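PDB 1NTH: monomethylamine methyltransferase MtmB1 from Methanosarcina barkeri, which catalyses the transfer of the methyl group of monomethylamine to the corrinoid cofactor of its partner protein MtmC, a step in methanogenesis from methylamine. Local coordinates for residues Asn97-Phe102 with Ser253-Asp258; Val230-Glu235 with Ile283-Met288; Ile276-Thr281 with Asp296-Ile301; Trp317-Ile322 with Ile328-Gln333. All coordinates share one frame; numbering follows the deposited sequence. Where two conformers were deposited one is given.

Contact 1: residues Asn97-Phe102 with Ser253-Asp258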
# COMPACT_ATOMS: atom_id res chain seq x y z
N ASN A 97 -4.40 -31.90 5.07
CA ASN A 97 -3.83 -30.55 5.07
C ASN A 97 -4.76 -29.50 4.48
O ASN A 97 -4.38 -28.78 3.56
CB ASN A 97 -2.50 -30.56 4.30
CG ASN A 97 -1.45 -31.43 4.97
OD1 ASN A 97 -1.14 -32.53 4.51
ND2 ASN A 97 -0.90 -30.94 6.07
N VAL A 98 -5.97 -29.42 5.00
CA VAL A 98 -6.93 -28.44 4.50
C VAL A 98 -6.78 -27.14 5.27
O VAL A 98 -6.21 -27.12 6.36
CB VAL A 98 -8.38 -28.95 4.66
CG1 VAL A 98 -8.59 -30.19 3.80
CG2 VAL A 98 -8.69 -29.26 6.12
N GLN A 99 -7.28 -26.05 4.70
CA GLN A 99 -7.20 -24.75 5.36
C GLN A 99 -8.08 -24.82 6.60
O GLN A 99 -9.24 -25.24 6.54
CB GLN A 99 -7.68 -23.65 4.41
CG GLN A 99 -7.60 -22.25 4.99
CD GLN A 99 -7.17 -21.22 3.96
OE1 GLN A 99 -7.31 -21.43 2.76
NE2 GLN A 99 -6.64 -20.10 4.44
N LYS A 100 -7.52 -24.41 7.74
CA LYS A 100 -8.23 -24.47 9.01
C LYS A 100 -9.23 -23.34 9.23
O LYS A 100 -10.32 -23.56 9.76
CB LYS A 100 -7.23 -24.46 10.17
CG LYS A 100 -6.27 -25.64 10.18
CD LYS A 100 -7.00 -26.95 10.36
CE LYS A 100 -6.01 -28.10 10.50
NZ LYS A 100 -6.69 -29.41 10.68
N GLU A 101 -8.85 -22.14 8.82
CA GLU A 101 -9.71 -20.97 8.99
C GLU A 101 -9.20 -19.86 8.09
O GLU A 101 -8.11 -19.97 7.52
CB GLU A 101 -9.68 -20.50 10.45
CG GLU A 101 -8.33 -19.94 10.88
CD GLU A 101 -8.32 -19.51 12.34
OE1 GLU A 101 -8.09 -20.38 13.22
OE2 GLU A 101 -8.54 -18.31 12.62
N PHE A 102 -9.99 -18.81 7.94
CA PHE A 102 -9.57 -17.68 7.12
C PHE A 102 -10.45 -16.48 7.40
O PHE A 102 -11.48 -16.59 8.07
CB PHE A 102 -9.58 -18.03 5.62
CG PHE A 102 -10.92 -18.50 5.11
CD1 PHE A 102 -11.90 -17.58 4.74
CD2 PHE A 102 -11.19 -19.85 4.98
CE1 PHE A 102 -13.13 -18.01 4.25
CE2 PHE A 102 -12.42 -20.30 4.50
CZ PHE A 102 -13.40 -19.37 4.13
N SER A 253 -2.69 -15.78 -4.43
CA SER A 253 -2.92 -16.00 -3.00
C SER A 253 -4.38 -15.67 -2.63
O SER A 253 -4.66 -15.15 -1.55
CB SER A 253 -1.96 -15.14 -2.16
OG SER A 253 -1.83 -15.66 -0.84
N ASP A 254 -5.30 -15.98 -3.54
CA ASP A 254 -6.72 -15.73 -3.32
C ASP A 254 -7.40 -16.84 -2.52
O ASP A 254 -7.05 -18.02 -2.64
CB ASP A 254 -7.48 -15.64 -4.66
CG ASP A 254 -7.17 -14.40 -5.45
OD1 ASP A 254 -6.92 -13.33 -4.84
OD2 ASP A 254 -7.20 -14.47 -6.70
N ILE A 255 -8.39 -16.47 -1.71
CA ILE A 255 -9.16 -17.46 -0.97
C ILE A 255 -9.98 -18.13 -2.07
O ILE A 255 -10.66 -17.45 -2.84
CB ILE A 255 -10.11 -16.80 0.05
CG1 ILE A 255 -9.30 -16.21 1.21
CG2 ILE A 255 -11.13 -17.81 0.55
CD1 ILE A 255 -8.51 -17.23 1.99
N ILE A 256 -9.91 -19.46 -2.14
CA ILE A 256 -10.62 -20.20 -3.18
C ILE A 256 -11.86 -20.94 -2.69
O ILE A 256 -11.80 -21.70 -1.72
CB ILE A 256 -9.68 -21.23 -3.85
CG1 ILE A 256 -8.54 -20.50 -4.57
CG2 ILE A 256 -10.46 -22.10 -4.84
CD1 ILE A 256 -7.49 -21.42 -5.15
N MET A 257 -12.98 -20.71 -3.37
CA MET A 257 -14.22 -21.39 -3.05
C MET A 257 -14.56 -22.30 -4.22
O MET A 257 -14.91 -21.83 -5.30
CB MET A 257 -15.38 -20.41 -2.83
CG MET A 257 -16.69 -21.13 -2.48
SD MET A 257 -18.17 -20.19 -2.88
CE MET A 257 -18.28 -20.50 -4.65
N ASP A 258 -14.43 -23.61 -4.01
CA ASP A 258 -14.77 -24.59 -5.03
C ASP A 258 -16.23 -24.92 -4.79
O ASP A 258 -16.66 -25.04 -3.64
CB ASP A 258 -13.90 -25.84 -4.85
CG ASP A 258 -14.42 -27.03 -5.65
OD1 ASP A 258 -13.84 -27.33 -6.71
OD2 ASP A 258 -15.40 -27.65 -5.20

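Contact 2: residues Val230-Glu235 with Ile283-Met288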
# COMPACT_ATOMS: atom_id res chain seq x y z
N VAL A 230 -14.78 -21.31 -8.31
CA VAL A 230 -14.40 -22.24 -9.37
C VAL A 230 -15.50 -23.31 -9.29
O VAL A 230 -15.82 -23.81 -8.22
CB VAL A 230 -13.01 -22.86 -9.15
CG1 VAL A 230 -12.95 -23.64 -7.86
CG2 VAL A 230 -12.67 -23.75 -10.34
N SER A 231 -16.09 -23.64 -10.44
CA SER A 231 -17.20 -24.59 -10.46
C SER A 231 -16.90 -25.98 -11.01
O SER A 231 -16.39 -26.12 -12.12
CB SER A 231 -18.36 -23.99 -11.25
OG SER A 231 -18.73 -22.72 -10.75
N GLN A 232 -17.24 -27.00 -10.23
CA GLN A 232 -17.07 -28.37 -10.68
C GLN A 232 -18.31 -28.68 -11.51
O GLN A 232 -19.35 -28.03 -11.34
CB GLN A 232 -17.01 -29.35 -9.50
CG GLN A 232 -15.77 -29.25 -8.64
CD GLN A 232 -15.68 -30.40 -7.66
OE1 GLN A 232 -15.71 -31.57 -8.06
NE2 GLN A 232 -15.58 -30.09 -6.37
N LEU A 233 -18.22 -29.67 -12.39
CA LEU A 233 -19.37 -30.04 -13.21
C LEU A 233 -20.07 -31.26 -12.62
O LEU A 233 -19.67 -31.77 -11.57
CB LEU A 233 -18.91 -30.30 -14.65
CG LEU A 233 -18.16 -29.14 -15.30
CD1 LEU A 233 -17.82 -29.49 -16.74
CD2 LEU A 233 -19.01 -27.87 -15.25
N ASN A 234 -21.12 -31.74 -13.29
CA ASN A 234 -21.89 -32.89 -12.80
C ASN A 234 -21.68 -34.14 -13.66
O ASN A 234 -21.94 -34.10 -14.86
CB ASN A 234 -23.38 -32.56 -12.80
CG ASN A 234 -23.71 -31.40 -11.88
OD1 ASN A 234 -23.34 -30.26 -12.15
ND2 ASN A 234 -24.40 -31.69 -10.80
N GLU A 235 -21.20 -35.25 -13.08
CA GLU A 235 -20.81 -35.38 -11.66
C GLU A 235 -19.36 -35.86 -11.71
O GLU A 235 -19.01 -36.64 -12.59
CB GLU A 235 -21.67 -36.43 -10.95
CG GLU A 235 -23.18 -36.21 -11.00
CD GLU A 235 -23.63 -34.98 -10.22
OE1 GLU A 235 -22.82 -34.43 -9.45
OE2 GLU A 235 -24.80 -34.57 -10.39
N ILE A 283 -14.41 -33.64 -1.05
CA ILE A 283 -13.02 -34.06 -0.98
C ILE A 283 -12.25 -33.59 -2.22
O ILE A 283 -11.12 -33.11 -2.12
CB ILE A 283 -12.91 -35.61 -0.85
CG1 ILE A 283 -13.51 -36.06 0.49
CG2 ILE A 283 -11.45 -36.04 -0.93
CD1 ILE A 283 -13.64 -37.59 0.64
N ASN A 284 -12.85 -33.73 -3.39
CA ASN A 284 -12.19 -33.31 -4.63
C ASN A 284 -11.86 -31.81 -4.60
O ASN A 284 -10.88 -31.38 -5.21
CB ASN A 284 -13.07 -33.62 -5.84
CG ASN A 284 -12.32 -33.48 -7.15
OD1 ASN A 284 -11.25 -34.05 -7.32
ND2 ASN A 284 -12.88 -32.71 -8.08
N ALA A 285 -12.67 -31.04 -3.89
CA ALA A 285 -12.46 -29.60 -3.80
C ALA A 285 -11.08 -29.24 -3.26
O ALA A 285 -10.41 -28.36 -3.80
CB ALA A 285 -13.53 -28.97 -2.91
N VAL A 286 -10.64 -29.94 -2.22
CA VAL A 286 -9.34 -29.63 -1.62
C VAL A 286 -8.18 -30.33 -2.32
O VAL A 286 -7.01 -30.07 -2.03
CB VAL A 286 -9.32 -29.99 -0.11
CG1 VAL A 286 -10.41 -29.21 0.61
CG2 VAL A 286 -9.53 -31.50 0.09
N LEU A 287 -8.51 -31.20 -3.27
CA LEU A 287 -7.52 -31.95 -4.01
C LEU A 287 -7.25 -31.29 -5.36
O LEU A 287 -6.14 -30.84 -5.64
CB LEU A 287 -8.05 -33.38 -4.18
CG LEU A 287 -7.22 -34.54 -4.74
CD1 LEU A 287 -5.94 -34.71 -3.95
CD2 LEU A 287 -8.06 -35.81 -4.66
N MET A 288 -8.27 -31.23 -6.20
CA MET A 288 -8.15 -30.66 -7.53
C MET A 288 -8.12 -29.13 -7.56
O MET A 288 -7.35 -28.53 -8.31
CB MET A 288 -9.31 -31.16 -8.39
CG MET A 288 -9.39 -30.60 -9.80
SD MET A 288 -10.94 -31.07 -10.63
CE MET A 288 -12.06 -29.86 -9.93

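Contact 3: residues Ile276-Thr281 with Asp296-Ile301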
# COMPACT_ATOMS: atom_id res chain seq x y z
N ILE A 276 -23.22 -39.78 -1.70
CA ILE A 276 -21.90 -40.37 -1.86
C ILE A 276 -21.11 -39.47 -2.80
O ILE A 276 -19.94 -39.16 -2.54
CB ILE A 276 -22.00 -41.80 -2.47
CG1 ILE A 276 -22.60 -42.76 -1.44
CG2 ILE A 276 -20.62 -42.28 -2.91
CD1 ILE A 276 -22.84 -44.16 -1.98
N VAL A 277 -21.74 -39.04 -3.88
CA VAL A 277 -21.10 -38.16 -4.84
C VAL A 277 -20.76 -36.83 -4.17
O VAL A 277 -19.68 -36.28 -4.38
CB VAL A 277 -22.02 -37.89 -6.06
CG1 VAL A 277 -21.49 -36.71 -6.88
CG2 VAL A 277 -22.09 -39.13 -6.93
N ASP A 278 -21.69 -36.33 -3.36
CA ASP A 278 -21.50 -35.05 -2.67
C ASP A 278 -20.26 -35.11 -1.77
O ASP A 278 -19.44 -34.19 -1.78
CB ASP A 278 -22.73 -34.72 -1.83
CG ASP A 278 -22.78 -33.26 -1.43
OD1 ASP A 278 -21.80 -32.53 -1.70
OD2 ASP A 278 -23.81 -32.84 -0.85
N VAL A 279 -20.12 -36.19 -1.00
CA VAL A 279 -18.95 -36.33 -0.13
C VAL A 279 -17.70 -36.38 -1.01
O VAL A 279 -16.69 -35.75 -0.70
CB VAL A 279 -19.05 -37.62 0.73
CG1 VAL A 279 -17.71 -37.89 1.43
CG2 VAL A 279 -20.16 -37.46 1.76
N ALA A 280 -17.77 -37.11 -2.11
CA ALA A 280 -16.64 -37.22 -3.02
C ALA A 280 -16.23 -35.86 -3.60
O ALA A 280 -15.04 -35.60 -3.76
CB ALA A 280 -16.97 -38.19 -4.16
N THR A 281 -17.20 -35.01 -3.90
CA THR A 281 -16.86 -33.70 -4.47
C THR A 281 -16.36 -32.71 -3.42
O THR A 281 -15.64 -31.78 -3.75
CB THR A 281 -18.03 -33.10 -5.30
OG1 THR A 281 -19.19 -32.92 -4.48
CG2 THR A 281 -18.38 -34.04 -6.45
N ASP A 296 -21.57 -26.31 -1.43
CA ASP A 296 -22.44 -27.38 -1.91
C ASP A 296 -23.73 -26.75 -2.43
O ASP A 296 -23.88 -25.52 -2.40
CB ASP A 296 -22.75 -28.33 -0.73
CG ASP A 296 -23.36 -29.65 -1.17
OD1 ASP A 296 -23.61 -29.86 -2.38
OD2 ASP A 296 -23.59 -30.49 -0.27
N GLY A 297 -24.64 -27.58 -2.92
CA GLY A 297 -25.90 -27.08 -3.42
C GLY A 297 -26.68 -28.19 -4.10
O GLY A 297 -26.97 -28.09 -5.29
N PRO A 298 -27.03 -29.26 -3.38
CA PRO A 298 -27.78 -30.37 -3.98
C PRO A 298 -29.07 -29.83 -4.57
O PRO A 298 -29.80 -29.11 -3.89
CB PRO A 298 -28.03 -31.31 -2.81
CG PRO A 298 -26.89 -31.01 -1.86
CD PRO A 298 -26.83 -29.50 -1.94
N VAL A 299 -29.37 -30.18 -5.82
CA VAL A 299 -30.58 -29.67 -6.45
C VAL A 299 -31.46 -30.80 -7.00
O VAL A 299 -30.96 -31.82 -7.47
CB VAL A 299 -30.21 -28.68 -7.57
CG1 VAL A 299 -29.37 -29.38 -8.63
CG2 VAL A 299 -31.47 -28.08 -8.17
N HIS A 300 -32.77 -30.59 -6.93
CA HIS A 300 -33.74 -31.58 -7.40
C HIS A 300 -33.82 -31.55 -8.93
O HIS A 300 -34.06 -30.50 -9.52
CB HIS A 300 -35.11 -31.28 -6.79
CG HIS A 300 -36.07 -32.42 -6.87
ND1 HIS A 300 -36.63 -32.85 -8.06
CD2 HIS A 300 -36.58 -33.22 -5.91
CE1 HIS A 300 -37.44 -33.87 -7.82
NE2 HIS A 300 -37.43 -34.11 -6.52
N ILE A 301 -33.61 -32.70 -9.57
CA ILE A 301 -33.63 -32.76 -11.02
C ILE A 301 -34.90 -32.18 -11.65
O ILE A 301 -34.84 -31.59 -12.73
CB ILE A 301 -33.44 -34.22 -11.52
CG1 ILE A 301 -33.23 -34.21 -13.04
CG2 ILE A 301 -34.65 -35.07 -11.14
CD1 ILE A 301 -32.79 -35.54 -13.60

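Contact 4: residues Trp317-Ile322 with Ile328-Gln333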
# COMPACT_ATOMS: atom_id res chain seq x y z
N TRP A 317 -26.60 -34.77 5.48
CA TRP A 317 -25.73 -35.92 5.68
C TRP A 317 -24.31 -35.67 5.19
O TRP A 317 -23.35 -36.04 5.86
CB TRP A 317 -26.30 -37.17 4.99
CG TRP A 317 -27.36 -37.86 5.79
CD1 TRP A 317 -28.66 -37.47 5.95
CD2 TRP A 317 -27.19 -39.04 6.59
NE1 TRP A 317 -29.31 -38.34 6.79
CE2 TRP A 317 -28.43 -39.31 7.20
CE3 TRP A 317 -26.11 -39.89 6.84
CZ2 TRP A 317 -28.62 -40.41 8.05
CZ3 TRP A 317 -26.30 -40.98 7.69
CH2 TRP A 317 -27.55 -41.23 8.28
N ALA A 318 -24.18 -35.03 4.04
CA ALA A 318 -22.85 -34.75 3.50
C ALA A 318 -22.06 -33.84 4.45
O ALA A 318 -20.91 -34.13 4.77
CB ALA A 318 -22.96 -34.11 2.12
N CYS A 319 -22.68 -32.76 4.89
CA CYS A 319 -22.01 -31.82 5.78
C CYS A 319 -21.72 -32.40 7.16
O CYS A 319 -20.64 -32.20 7.71
CB CYS A 319 -22.82 -30.54 5.93
SG CYS A 319 -21.93 -29.26 6.86
N ALA A 320 -22.69 -33.10 7.74
CA ALA A 320 -22.48 -33.68 9.06
C ALA A 320 -21.31 -34.65 9.00
O ALA A 320 -20.48 -34.70 9.91
CB ALA A 320 -23.74 -34.41 9.54
N THR A 321 -21.25 -35.42 7.92
CA THR A 321 -20.18 -36.39 7.74
C THR A 321 -18.84 -35.71 7.49
O THR A 321 -17.83 -36.10 8.08
CB THR A 321 -20.53 -37.34 6.58
OG1 THR A 321 -21.76 -38.00 6.88
CG2 THR A 321 -19.43 -38.37 6.37
N ILE A 322 -18.83 -34.71 6.63
CA ILE A 322 -17.60 -33.98 6.34
C ILE A 322 -17.12 -33.28 7.62
O ILE A 322 -15.91 -33.22 7.89
CB ILE A 322 -17.82 -32.95 5.21
CG1 ILE A 322 -17.92 -33.68 3.86
CG2 ILE A 322 -16.70 -31.91 5.20
CD1 ILE A 322 -16.65 -34.42 3.46
N ILE A 328 -12.53 -29.87 6.63
CA ILE A 328 -12.90 -29.11 5.44
C ILE A 328 -13.98 -28.08 5.74
O ILE A 328 -15.03 -28.42 6.27
CB ILE A 328 -13.42 -30.05 4.32
CG1 ILE A 328 -12.30 -31.00 3.87
CG2 ILE A 328 -13.93 -29.23 3.14
CD1 ILE A 328 -12.76 -32.06 2.87
N LEU A 329 -13.71 -26.82 5.41
CA LEU A 329 -14.68 -25.75 5.63
C LEU A 329 -15.67 -25.77 4.46
O LEU A 329 -15.26 -25.93 3.31
CB LEU A 329 -13.96 -24.40 5.70
CG LEU A 329 -12.97 -24.27 6.87
CD1 LEU A 329 -12.14 -23.00 6.69
CD2 LEU A 329 -13.73 -24.24 8.18
N SER A 330 -16.95 -25.61 4.75
CA SER A 330 -17.95 -25.66 3.68
C SER A 330 -19.15 -24.75 3.85
O SER A 330 -19.37 -24.15 4.90
CB SER A 330 -18.44 -27.09 3.52
OG SER A 330 -19.29 -27.44 4.59
N GLY A 331 -19.95 -24.66 2.80
CA GLY A 331 -21.14 -23.85 2.84
C GLY A 331 -22.18 -24.47 1.93
O GLY A 331 -21.90 -25.47 1.26
N ASN A 332 -23.37 -23.90 1.90
CA ASN A 332 -24.43 -24.40 1.03
C ASN A 332 -25.11 -23.20 0.38
O ASN A 332 -25.19 -22.12 0.98
CB ASN A 332 -25.44 -25.24 1.83
CG ASN A 332 -26.25 -26.17 0.93
OD1 ASN A 332 -25.98 -26.29 -0.27
ND2 ASN A 332 -27.23 -26.85 1.51
N GLN A 333 -25.59 -23.39 -0.85
CA GLN A 333 -26.24 -22.33 -1.61
C GLN A 333 -27.76 -22.54 -1.68
O GLN A 333 -28.24 -23.67 -1.69
CB GLN A 333 -25.65 -22.24 -3.02
CG GLN A 333 -25.57 -23.56 -3.76
CD GLN A 333 -24.81 -23.45 -5.06
OE1 GLN A 333 -25.30 -22.87 -6.03
NE2 GLN A 333 -23.61 -23.98 -5.09

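Contact 1: residues Asn97-Phe102 with Ser253-Asp258
Ile255 meets Phe102 with two of its carbons at once, its side chain lying aslant to that of the phenylalanine. The methyl CD1 of Ile255 sits 3.9 Å from Phe102 CB and 4.1 Å from Phe102 CG, at the root of the aromatic side chain. The other methyl, Ile255 CG2, stands over one face of the ring, 4.2 Å above its plane and displaced toward the rim. A chi1 of 58° places Phe102 CG between its own backbone N and carbonyl carbon and swings the ring across the isoleucine. Ile255 was modelled in two conformers, and these distances hold for one of them.

Gln99 adds a looser touch, its NE2 lying 4.2 Å from Ile255 CD1. The polar end of Gln99 is engaged in other ways: OE1 is bonded to the hydroxyl of Ser292, while NE2 makes weak bonds to Glu101 O in its own segment and to Arg108 of a neighbouring subunit. Trp293 also packs its ring against Phe102.

Phe102 belongs to the hairpin of strands 101-104 and 111-114, so the contact sets that hairpin against barrel strand 255-259. The direct touch between Phe102 and Ile255 is apolar and has no directionality of its own; a polar link runs round it, since Ser292 OG, the partner of Gln99 OE1, is also bonded to Ile256 N.

Contact 2: residues Val230-Glu235 with Ile283-Met288
Gln232 is the residue of 230-235 that reaches helix 271-288, extending from beside barrel strand 227-231 to Asn284, Ala285 and Met288. Just before it, Val230 keeps the strand in the sheet through backbone bonds to Met257 and Glu259, and Ser231 turns the other way, its OG bonded to Glu259.

At Gln232 the side chain runs out nearly straight past CG (chi2 -170°) to put its amide beside the helix. OE1 accepts a bond from Asn284 ND2 at 3.1 Å, almost linear at 163° on the hydrogen. The donor approaches from above the carbonyl plane of Gln232, whereas the acceptor lies close to the amide plane of Asn284; the two amides are turned 63° against each other. Gln232 NE2 is gripped by Asp258 and by the carbonyl of Thr281, so both ends of this buried amide are satisfied and its rotation is fixed. Asn284 has further partners: OD1 is bonded to Tyr86, and ND2 makes a weak bond to Met288 SD at 3.6 Å. Lower on the glutamine, CG packs 4.0 Å from Met288 CE.

Farther along, Asn234 ND2 donates to Glu235 OE2 at 2.9 Å, next to the cis peptide that joins these two residues.

The contact thus links the region of strand 227-231 to the C-terminal part of helix 271-288. Helices 56-73 and 88-95 pack on that helix through Ile283 and Leu287, and helix 240-251 touches both Val230 and Met288.

Contact 3: residues Ile276-Thr281 with Asp296-Ile301
Asp278 and Asp296 bring their carboxylates together inside a beta-alpha-beta unit of the TIM barrel, formed by strand 263-264, helix 271-288 and strand 293-300. The helix supplies Asp278, the following strand supplies Asp296, and the two side chains point at each other, one from the helix and one from the strand. In both residues CG lies anti to the backbone N (chi1 -162° in Asp278 and -166° in Asp296), which extends each acid toward the other.

Asp278 carries the larger share of the buried surface. Its OD2 stands only 2.4 Å from Asp296 OD2, a very short approach, and its OD1 is 3.1 Å from that same oxygen. The carboxylate planes are 69° apart, so the groups meet strongly twisted rather than laid flat on each other. Asp278 OD2 also lies 3.7 Å from Pro298 CG, where the proline ring borders the acid pair. Ile314 and Ala318 of helix 309-325 touch Asp278 as well, so that helix borders the pair too; both aspartates are buried.

Asp296 has partners beyond the acid pair. Arg361 makes a salt bridge to its OD2. The backbone of Asp296 pairs with Gly331 and Gln333 of the neighbouring strand, which fixes the position from which its side chain projects. Its second oxygen is turned back on its own chain: Gly297 N donates to Asp296 OD1 at 2.6 Å, reaching it from above the carboxylate plane.

Contact 4: residues Trp317-Ile322 with Ile328-Gln333
The apolar part of the contact is made by Ile322 and Ile328, whose side chains meet at an angle near the C-terminal part of helix 309-325, where the chain goes on through a short loop to strand 330-333. Ile322 touches with its CG2 branch, 3.9 Å from Ile328 CB and 4.0 Å from Ile328 O. With chi1 at -75° this methyl is anti to the backbone N, the direction that carries it to the base of the other isoleucine.

A sulfur-hydroxyl contact forms the second patch. Cys319 SG approaches Ser330 OG to 3.9 Å, a van der Waals separation with no bond assigned. Ser330 OG makes a weak bond to Arg361, whose side chain is also touched by Cys319. His282 of helix 271-288 packs against both Ile322 and Ser330.

Hydrogen bonds hold the shape of each side. In the helix, Trp317 O accepts both Thr321 N at 3.0 Å and Thr321 OG1 at 2.7 Å, the two donors arriving on opposite faces of the carbonyl plane. Ile322 N closes on Ala318 O at 2.8 Å. The loop ties the two segments together indirectly, since the hydroxyl of Thr326 is bonded to Ile322 O and to Ile328 N. On the strand side, the backbone of Ser330 pairs with Glu362 and Ile363.

Helix and strand are successive elements of one beta-alpha-beta unit, and the direct contacts between the two segments are van der Waals; hydrogen bonding runs within the helix, along the sheet, through Thr326 and, weakly, from Ser330 to Arg361.

All four contacts reach the one parallel sheet of the barrel. Contacts 1 and 2 meet on neighbouring strands, where Asp258 OD2 and Gln232 NE2 are 2.7 Å apart. That same Gln232 NE2 lies 3.1 Å from Thr281 O, joining contact 2 to contact 3, which uses an earlier part of helix 271-288. Contact 3 passes into contact 4 through the strands, Asp296 N being 2.8 Å from Gly331 O. Contact 4 returns to contact 1 by packing, with Leu329 CD1 3.5 Å from Phe102 CE2. Contacts 1 and 3 do not touch: centres about 20 Å and nearest atoms about 4 Å apart. The pyrrolysine of this methyltransferase belongs to none of the eight segments.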